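Local coordinates for HicB3 antitoxin (Yersinia pestis, PDB 4P78), which acts as the antitoxin of the HicA3-HicB3 toxin-antitoxin system, forming a complex with the HicA3 toxin and presumably neutralising it, at the interface of chains A and B. Sequence-based numbering; all coordinates share one arbitrary frame. Chains: chain A/B, HicB3 antitoxin.

The interface of chains A and B. Residues chain A 63-64, 67; chain B 7-10, 13-14, 29-30, 34, 76.
The short helix 63-67 of chain A packs against chain B where strands 2-9 and 14-17 and the loop between them come together. This is one patch of a contact, not an exact two-fold, between two HicB3 copies in the deposited assembly; the structure alone does not show whether it forms in the cell. Three residues of this helix carry it: A:Pro63, A:His64 and A:Ile67. With CG anti to the carbonyl carbon, A:His64 points its imidazole NE2 into the loop, where two backbone carbonyls share it. B:Thr10 O lies 2.7 Å from A:His64 NE2, nearly along its own C=O axis, whereas B:Gly13 O, 2.8 Å from A:His64 NE2, offers a lone pair in the carbonyl plane. Both acceptors lie close to the ring plane, yet each bond is bent (122° and 131° at the hydrogen), as expected of a bifurcated N-H. Two carbonyl oxygens at this distance imply that NE2 carries the proton, and the pair would favour it there.

One face of the same ring is covered by B:Lys9, whose side chain crosses it at about a right angle. With CG anti to the carbonyl carbon (chi1 -64°), the lysine passes across the helix and bends at chi3, and B:Lys9 CD sits 3.8 Å from the centroid of the A:His64 ring in a CH-pi contact, offset toward the rim. The amino group B:Lys9 NZ ends 4.9 Å from A:His64 ND1, a proximity that might disfavour a second proton on the imidazole.

A:Ile67 slides past B:Lys9 in the opposite direction. Its CG1 is anti to the carbonyl carbon and sends CD1 crosswise onto B:Ile7 CG2 and near B:Phe14 CB; this leaves A:Ile67 CG2 anti to the backbone N, touching B:Lys9 CG at 3.5 Å. At the helix start, A:Pro63 CG rests on the backbone of B:Asn29 and B:Thr30. At the opposite end, a water links A:Ile67 O to B:Gly76 O, lying 2.8 Å from the latter.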
loop_
_atom_site.group_PDB
_atom_site.type_symbol
_atom_site.label_atom_id
_atom_site.label_comp_id
_atom_site.label_asym_id
_atom_site.label_seq_id
_atom_site.Cartn_x
_atom_site.Cartn_y
_atom_site.Cartn_z
ATOM N N PRO A 63 -11.289 -0.447 -2.531
ATOM C CA PRO A 63 -10.264 -0.514 -1.472
ATOM C C PRO A 63 -10.479 -1.669 -0.504
ATOM O O PRO A 63 -9.511 -2.246 -0.013
ATOM C CB PRO A 63 -10.425 0.823 -0.736
ATOM C CG PRO A 63 -11.006 1.738 -1.748
ATOM C CD PRO A 63 -11.865 0.906 -2.658
ATOM N N HIS A 64 -11.739 -2.002 -0.231
ATOM C CA HIS A 64 -12.051 -3.139 0.625
ATOM C C HIS A 64 -11.421 -4.438 0.148
ATOM O O HIS A 64 -11.087 -5.288 0.974
ATOM C CB HIS A 64 -13.563 -3.326 0.735
ATOM C CG HIS A 64 -14.232 -2.276 1.564
ATOM N ND1 HIS A 64 -15.448 -2.474 2.182
ATOM C CD2 HIS A 64 -13.839 -1.021 1.892
ATOM C CE1 HIS A 64 -15.784 -1.380 2.844
ATOM N NE2 HIS A 64 -14.828 -0.484 2.684
ATOM N N ILE A 67 -7.764 -4.334 1.465
ATOM C CA ILE A 67 -7.735 -4.372 2.925
ATOM C C ILE A 67 -8.150 -5.750 3.433
ATOM O O ILE A 67 -7.665 -6.204 4.460
ATOM C CB ILE A 67 -8.642 -3.274 3.528
ATOM C CG1 ILE A 67 -8.152 -1.905 3.060
ATOM C CG2 ILE A 67 -8.655 -3.339 5.059
ATOM C CD1 ILE A 67 -9.182 -0.794 3.186
ATOM N N ILE B 7 -4.053 1.332 7.049
ATOM C CA ILE B 7 -5.323 1.498 6.331
ATOM C C ILE B 7 -6.403 0.550 6.841
ATOM O O ILE B 7 -6.175 -0.655 6.949
ATOM C CB ILE B 7 -5.142 1.280 4.816
ATOM C CG1 ILE B 7 -4.034 2.190 4.270
ATOM C CG2 ILE B 7 -6.434 1.549 4.067
ATOM C CD1 ILE B 7 -3.467 1.718 2.923
ATOM N N PHE B 8 -7.580 1.110 7.130
ATOM C CA PHE B 8 -8.722 0.370 7.650
ATOM C C PHE B 8 -9.978 0.630 6.809
ATOM O O PHE B 8 -10.103 1.674 6.174
ATOM C CB PHE B 8 -9.000 0.756 9.117
ATOM C CG PHE B 8 -7.801 0.621 10.023
ATOM C CD1 PHE B 8 -7.577 -0.555 10.722
ATOM C CD2 PHE B 8 -6.910 1.679 10.183
ATOM C CE1 PHE B 8 -6.470 -0.693 11.554
ATOM C CE2 PHE B 8 -5.797 1.555 11.017
ATOM C CZ PHE B 8 -5.576 0.370 11.702
ATOM N N LYS B 9 -10.912 -0.316 6.838
ATOM C CA LYS B 9 -12.196 -0.174 6.149
ATOM C C LYS B 9 -13.187 0.743 6.880
ATOM O O LYS B 9 -13.249 0.735 8.099
ATOM C CB LYS B 9 -12.858 -1.548 5.981
ATOM C CG LYS B 9 -12.110 -2.527 5.095
ATOM C CD LYS B 9 -12.997 -3.734 4.756
ATOM C CE LYS B 9 -13.230 -4.595 5.982
ATOM N NZ LYS B 9 -14.157 -5.720 5.685
ATOM N N THR B 10 -13.958 1.512 6.122
ATOM C CA THR B 10 -15.201 2.114 6.616
ATOM C C THR B 10 -16.316 1.602 5.696
ATOM O O THR B 10 -16.021 0.956 4.691
ATOM C CB THR B 10 -15.162 3.648 6.609
ATOM O OG1 THR B 10 -15.133 4.128 5.259
ATOM C CG2 THR B 10 -13.928 4.169 7.368
ATOM N N GLY B 13 -15.620 3.380 2.365
ATOM C CA GLY B 13 -14.320 3.350 1.729
ATOM C C GLY B 13 -13.277 2.941 2.749
ATOM O O GLY B 13 -13.300 1.820 3.248
ATOM N N PHE B 14 -12.388 3.865 3.096
ATOM C CA PHE B 14 -11.276 3.557 3.986
ATOM C C PHE B 14 -10.908 4.793 4.781
ATOM O O PHE B 14 -11.264 5.909 4.402
ATOM C CB PHE B 14 -10.045 3.105 3.184
ATOM C CG PHE B 14 -9.465 4.208 2.362
ATOM C CD1 PHE B 14 -9.977 4.478 1.099
ATOM C CD2 PHE B 14 -8.463 5.026 2.870
ATOM C CE1 PHE B 14 -9.485 5.520 0.349
ATOM C CE2 PHE B 14 -7.968 6.077 2.125
ATOM C CZ PHE B 14 -8.489 6.327 0.863
ATOM N N ASN B 29 -12.516 7.018 -0.501
ATOM C CA ASN B 29 -13.590 6.145 -0.947
ATOM C C ASN B 29 -13.187 5.147 -2.031
ATOM O O ASN B 29 -13.656 4.002 -2.057
ATOM C CB ASN B 29 -14.751 7.009 -1.434
ATOM C CG ASN B 29 -15.347 7.850 -0.315
ATOM O OD1 ASN B 29 -15.025 9.029 -0.157
ATOM N ND2 ASN B 29 -16.171 7.222 0.503
ATOM N N THR B 30 -12.321 5.602 -2.923
ATOM C CA THR B 30 -11.881 4.805 -4.050
ATOM C C THR B 30 -10.433 4.386 -3.854
ATOM O O THR B 30 -9.717 4.958 -3.021
ATOM C CB THR B 30 -11.992 5.588 -5.346
ATOM O OG1 THR B 30 -11.036 6.657 -5.311
ATOM C CG2 THR B 30 -13.385 6.170 -5.495
ATOM N N ILE B 34 -6.492 6.608 -1.940
ATOM C CA ILE B 34 -5.649 6.209 -0.812
ATOM C C ILE B 34 -4.361 7.008 -0.806
ATOM O O ILE B 34 -4.109 7.763 0.136
ATOM C CB ILE B 34 -5.322 4.682 -0.818
ATOM C CG1 ILE B 34 -6.609 3.858 -0.804
ATOM C CG2 ILE B 34 -4.439 4.320 0.396
ATOM C CD1 ILE B 34 -6.403 2.362 -0.972
ATOM N N GLY B 76 -8.143 -5.129 11.848
ATOM C CA GLY B 76 -8.248 -5.534 10.459
ATOM C C GLY B 76 -7.667 -4.538 9.471
ATOM O O GLY B 76 -8.215 -4.355 8.388
HETATM O O HOH W 1 -9.449 -6.546 7.077
#